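PDB 2O3I: DUF917 domain-containing protein from Chromobacterium violaceum, which is of unknown function but has the N- and C-terminal domains of the S-Me-THD-like (DUF917) family. Local coordinates for residues L101-F114 / L126-V138. The protein carries 2 engineered substitutions. Numbering follows the deposited sequence.
Sequences LAYVVAPESGALGF and LAVVDADGAGRAV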
loop_
_atom_site.group_PDB
_atom_site.type_symbol
_atom_site.label_atom_id
_atom_site.label_comp_id
_atom_site.label_asym_id
_atom_site.label_seq_id
_atom_site.Cartn_x
_atom_site.Cartn_y
_atom_site.Cartn_z
ATOM N N LEU A 101 19.580 17.930 -4.513
ATOM C CA LEU A 101 19.799 16.531 -4.851
ATOM C C LEU A 101 20.896 16.582 -5.907
ATOM O O LEU A 101 20.744 17.259 -6.924
ATOM C CB LEU A 101 18.523 15.918 -5.441
ATOM C CG LEU A 101 18.308 14.394 -5.556
ATOM C CD1 LEU A 101 18.051 14.044 -7.011
ATOM C CD2 LEU A 101 19.486 13.614 -5.014
ATOM N N ALA A 102 22.004 15.890 -5.658
ATOM C CA ALA A 102 23.120 15.884 -6.605
ATOM C C ALA A 102 23.615 14.483 -6.952
ATOM O O ALA A 102 24.423 14.302 -7.869
ATOM C CB ALA A 102 24.285 16.710 -6.044
ATOM N N TYR A 103 23.145 13.483 -6.222
ATOM C CA TYR A 103 23.612 12.139 -6.499
ATOM C C TYR A 103 22.536 11.068 -6.434
ATOM O O TYR A 103 21.551 11.189 -5.700
ATOM C CB TYR A 103 24.741 11.780 -5.529
ATOM C CG TYR A 103 25.831 12.824 -5.406
ATOM C CD1 TYR A 103 25.885 13.676 -4.296
ATOM C CD2 TYR A 103 26.806 12.967 -6.393
ATOM C CE1 TYR A 103 26.891 14.651 -4.171
ATOM C CE2 TYR A 103 27.816 13.935 -6.282
ATOM C CZ TYR A 103 27.851 14.776 -5.166
ATOM O OH TYR A 103 28.835 15.742 -5.053
ATOM N N VAL A 104 22.726 10.028 -7.238
ATOM C CA VAL A 104 21.832 8.876 -7.248
ATOM C C VAL A 104 22.744 7.690 -6.992
ATOM O O VAL A 104 23.958 7.798 -7.155
ATOM C CB VAL A 104 21.113 8.676 -8.608
ATOM C CG1 VAL A 104 19.974 9.663 -8.737
ATOM C CG2 VAL A 104 22.097 8.848 -9.756
ATOM N N VAL A 105 22.176 6.567 -6.574
ATOM C CA VAL A 105 22.990 5.393 -6.312
ATOM C C VAL A 105 22.151 4.123 -6.475
ATOM O O VAL A 105 20.990 4.074 -6.058
ATOM C CB VAL A 105 23.630 5.473 -4.880
ATOM C CG1 VAL A 105 22.540 5.533 -3.820
ATOM C CG2 VAL A 105 24.568 4.288 -4.643
ATOM N N ALA A 106 22.735 3.109 -7.112
ATOM C CA ALA A 106 22.034 1.848 -7.324
ATOM C C ALA A 106 21.818 1.190 -5.972
ATOM O O ALA A 106 22.628 1.341 -5.066
ATOM C CB ALA A 106 22.854 0.923 -8.222
ATOM N N PRO A 107 20.717 0.451 -5.817
ATOM C CA PRO A 107 20.497 -0.190 -4.523
ATOM C C PRO A 107 21.437 -1.370 -4.291
ATOM O O PRO A 107 21.868 -1.624 -3.165
ATOM C CB PRO A 107 19.036 -0.625 -4.604
ATOM C CG PRO A 107 18.861 -0.934 -6.068
ATOM C CD PRO A 107 19.585 0.219 -6.734
ATOM N N GLU A 108 21.767 -2.066 -5.376
ATOM C CA GLU A 108 22.602 -3.265 -5.336
ATOM C C GLU A 108 23.362 -3.453 -6.651
ATOM O O GLU A 108 23.226 -2.654 -7.576
ATOM C CB GLU A 108 21.700 -4.481 -5.112
ATOM C CG GLU A 108 20.446 -4.433 -5.991
ATOM C CD GLU A 108 19.583 -5.676 -5.905
ATOM O OE1 GLU A 108 19.392 -6.201 -4.791
ATOM O OE2 GLU A 108 19.076 -6.119 -6.957
ATOM N N SER A 109 24.164 -4.514 -6.720
ATOM C CA SER A 109 24.921 -4.832 -7.930
ATOM C C SER A 109 24.100 -5.756 -8.813
ATOM O O SER A 109 23.670 -6.819 -8.374
ATOM C CB SER A 109 26.241 -5.527 -7.589
ATOM O OG SER A 109 27.213 -4.602 -7.150
ATOM N N GLY A 110 23.893 -5.351 -10.060
ATOM C CA GLY A 110 23.125 -6.167 -10.980
ATOM C C GLY A 110 22.974 -5.466 -12.308
ATOM O O GLY A 110 23.169 -4.256 -12.398
ATOM N N ALA A 111 22.610 -6.217 -13.337
ATOM C CA ALA A 111 22.453 -5.663 -14.678
ATOM C C ALA A 111 21.631 -4.380 -14.769
ATOM O O ALA A 111 22.020 -3.456 -15.480
ATOM C CB ALA A 111 21.870 -6.716 -15.613
ATOM N N LEU A 112 20.511 -4.316 -14.056
ATOM C CA LEU A 112 19.638 -3.139 -14.093
ATOM C C LEU A 112 20.075 -1.982 -13.205
ATOM O O LEU A 112 20.042 -0.816 -13.616
ATOM C CB LEU A 112 18.224 -3.512 -13.668
ATOM C CG LEU A 112 17.153 -3.809 -14.706
ATOM C CD1 LEU A 112 15.834 -3.960 -13.948
ATOM C CD2 LEU A 112 17.057 -2.681 -15.749
ATOM N N GLY A 113 20.449 -2.329 -11.979
ATOM C CA GLY A 113 20.865 -1.359 -10.987
ATOM C C GLY A 113 21.727 -0.199 -11.422
ATOM O O GLY A 113 21.325 0.960 -11.290
ATOM N N PHE A 114 22.916 -0.497 -11.930
ATOM C CA PHE A 114 23.811 0.560 -12.344
ATOM C C PHE A 114 23.278 1.292 -13.578
ATOM O O PHE A 114 23.383 2.514 -13.667
ATOM C CB PHE A 114 25.218 -0.011 -12.587
ATOM C CG PHE A 114 25.887 -0.535 -11.338
ATOM C CD1 PHE A 114 26.136 0.307 -10.257
ATOM C CD2 PHE A 114 26.264 -1.872 -11.238
ATOM C CE1 PHE A 114 26.752 -0.177 -9.087
ATOM C CE2 PHE A 114 26.880 -2.370 -10.075
ATOM C CZ PHE A 114 27.122 -1.519 -9.000
ATOM N N LEU A 126 22.737 14.613 -12.593
ATOM C CA LEU A 126 23.300 14.215 -11.307
ATOM C C LEU A 126 24.505 13.316 -11.527
ATOM O O LEU A 126 24.859 12.992 -12.658
ATOM C CB LEU A 126 22.259 13.453 -10.484
ATOM C CG LEU A 126 20.850 14.057 -10.409
ATOM C CD1 LEU A 126 19.920 13.077 -9.715
ATOM C CD2 LEU A 126 20.881 15.380 -9.663
ATOM N N ALA A 127 25.141 12.918 -10.436
ATOM C CA ALA A 127 26.278 12.020 -10.519
ATOM C C ALA A 127 25.897 10.725 -9.801
ATOM O O ALA A 127 25.216 10.748 -8.772
ATOM C CB ALA A 127 27.511 12.652 -9.868
ATOM N N VAL A 128 26.317 9.598 -10.362
ATOM C CA VAL A 128 26.033 8.295 -9.769
ATOM C C VAL A 128 27.226 7.920 -8.893
ATOM O O VAL A 128 28.375 8.137 -9.274
ATOM C CB VAL A 128 25.816 7.226 -10.867
ATOM C CG1 VAL A 128 26.992 7.227 -11.826
ATOM C CG2 VAL A 128 25.638 5.847 -10.237
ATOM N N VAL A 129 26.952 7.380 -7.711
ATOM C CA VAL A 129 28.021 6.999 -6.796
ATOM C C VAL A 129 28.588 5.628 -7.158
ATOM O O VAL A 129 27.836 4.714 -7.476
ATOM C CB VAL A 129 27.500 6.990 -5.347
ATOM C CG1 VAL A 129 28.598 6.544 -4.387
ATOM C CG2 VAL A 129 26.997 8.383 -4.982
ATOM N N ASP A 130 29.913 5.493 -7.126
ATOM C CA ASP A 130 30.563 4.225 -7.454
ATOM C C ASP A 130 30.455 3.357 -6.221
ATOM O O ASP A 130 31.408 3.225 -5.450
ATOM C CB ASP A 130 32.041 4.448 -7.834
ATOM C CG ASP A 130 32.712 3.182 -8.384
ATOM O OD1 ASP A 130 32.023 2.156 -8.562
ATOM O OD2 ASP A 130 33.935 3.209 -8.649
ATOM N N ALA A 131 29.273 2.771 -6.043
ATOM C CA ALA A 131 28.980 1.932 -4.895
ATOM C C ALA A 131 27.541 1.462 -4.964
ATOM O O ALA A 131 26.802 1.840 -5.870
ATOM C CB ALA A 131 29.179 2.732 -3.608
ATOM N N ASP A 132 27.158 0.625 -3.998
ATOM C CA ASP A 132 25.795 0.139 -3.863
ATOM C C ASP A 132 25.641 -0.527 -2.498
ATOM O O ASP A 132 26.617 -0.684 -1.761
ATOM C CB ASP A 132 25.397 -0.817 -4.998
ATOM C CG ASP A 132 26.100 -2.144 -4.921
ATOM O OD1 ASP A 132 27.054 -2.339 -5.695
ATOM O OD2 ASP A 132 25.697 -2.994 -4.089
ATOM N N GLY A 133 24.416 -0.913 -2.167
ATOM C CA GLY A 133 24.132 -1.497 -0.866
ATOM C C GLY A 133 24.632 -2.866 -0.430
ATOM O O GLY A 133 24.405 -3.238 0.724
ATOM N N ALA A 134 25.316 -3.613 -1.292
ATOM C CA ALA A 134 25.768 -4.942 -0.886
ATOM C C ALA A 134 26.936 -5.497 -1.678
ATOM O O ALA A 134 27.704 -6.316 -1.173
ATOM C CB ALA A 134 24.603 -5.918 -0.967
ATOM N N GLY A 135 27.081 -5.052 -2.921
ATOM C CA GLY A 135 28.149 -5.575 -3.754
ATOM C C GLY A 135 27.589 -6.784 -4.487
ATOM O O GLY A 135 28.284 -7.444 -5.260
ATOM N N ARG A 136 26.319 -7.075 -4.211
ATOM C CA ARG A 136 25.596 -8.181 -4.834
ATOM C C ARG A 136 24.122 -7.791 -4.915
ATOM O O ARG A 136 23.752 -6.671 -4.537
ATOM C CB ARG A 136 25.736 -9.469 -4.008
ATOM C CG ARG A 136 25.363 -9.316 -2.542
ATOM C CD ARG A 136 25.129 -10.666 -1.884
ATOM N NE ARG A 136 23.984 -11.344 -2.487
ATOM C CZ ARG A 136 23.696 -12.631 -2.331
ATOM N NH1 ARG A 136 24.468 -13.402 -1.580
ATOM N NH2 ARG A 136 22.645 -13.153 -2.952
ATOM N N ALA A 137 23.292 -8.695 -5.417
ATOM C CA ALA A 137 21.860 -8.440 -5.503
ATOM C C ALA A 137 21.234 -9.215 -4.352
ATOM O O ALA A 137 21.649 -10.338 -4.061
ATOM C CB ALA A 137 21.303 -8.916 -6.830
ATOM N N VAL A 138 20.257 -8.613 -3.683
ATOM C CA VAL A 138 19.612 -9.270 -2.554
ATOM C C VAL A 138 18.103 -9.338 -2.743
ATOM O O VAL A 138 17.513 -8.479 -3.392
ATOM C CB VAL A 138 19.928 -8.535 -1.217
ATOM C CG1 VAL A 138 21.438 -8.399 -1.035
ATOM C CG2 VAL A 138 19.254 -7.175 -1.191
HETATM O O HOH W 1 25.526 3.033 -7.889
#
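A beta-alpha-beta unit sets Tyr103 and Val104 beside Ala127 and Val128 as parallel neighbours in the mixed sheet, with helix 111-124 as the crossover. Three backbone bonds join the strands. Ala127 N donates to Ala102 O, Val104 N to Ala127 O, and Val129 N to Val104 O. On one face, Ala127 CB lies at the edge of the Tyr103 ring, 3.6 Å from Tyr103 CD2. The Tyr103 hydroxyl bonds to Asp59 N. At the start of the pairing Leu126 CD1 meets both Leu101 CD1 and Val104 CG1, the side chains crossing at about a right angle. Leu126 CD1 and Leu101 CD1 are tightly packed at 3.4 Å; Val104 CG1 is 3.6 Å from Leu126 CD1. A water bridges the two segments next, accepting from Ala106 N and donating to Val129 O and Ala131 O.

The loops after the strands stay together. Gly133 N donates to Pro107 O. The buried Asp132 carboxylate takes bonds on both oxygens. Asp132 OD1 takes a 2.7 Å bond from Ser109 OG, from above the carboxylate plane. Thr225 OG1 also bonds to OD1. Asp132 OD2 accepts from Ala134 N at 2.9 Å on the anti side, closing an Asx turn, and from Gly135 N at 2.7 Å on the syn side. Bonds to both oxygens should restrict rotation of the carboxylate. The Phe114 CZ atom approaches Asp132 OD1 to 3.4 Å, with ring and carboxylate planes 67° apart. Further along, Ser109 N donates to Arg136 O. Glu108 extends beyond CG to place OE1 2.8 Å from Val138 N. The N-H is nearly straight at 168° but meets OE1 from above the carboxylate plane. Parallel neighbouring strands joined through helix 111-124 make this a classic beta-alpha-beta crossover.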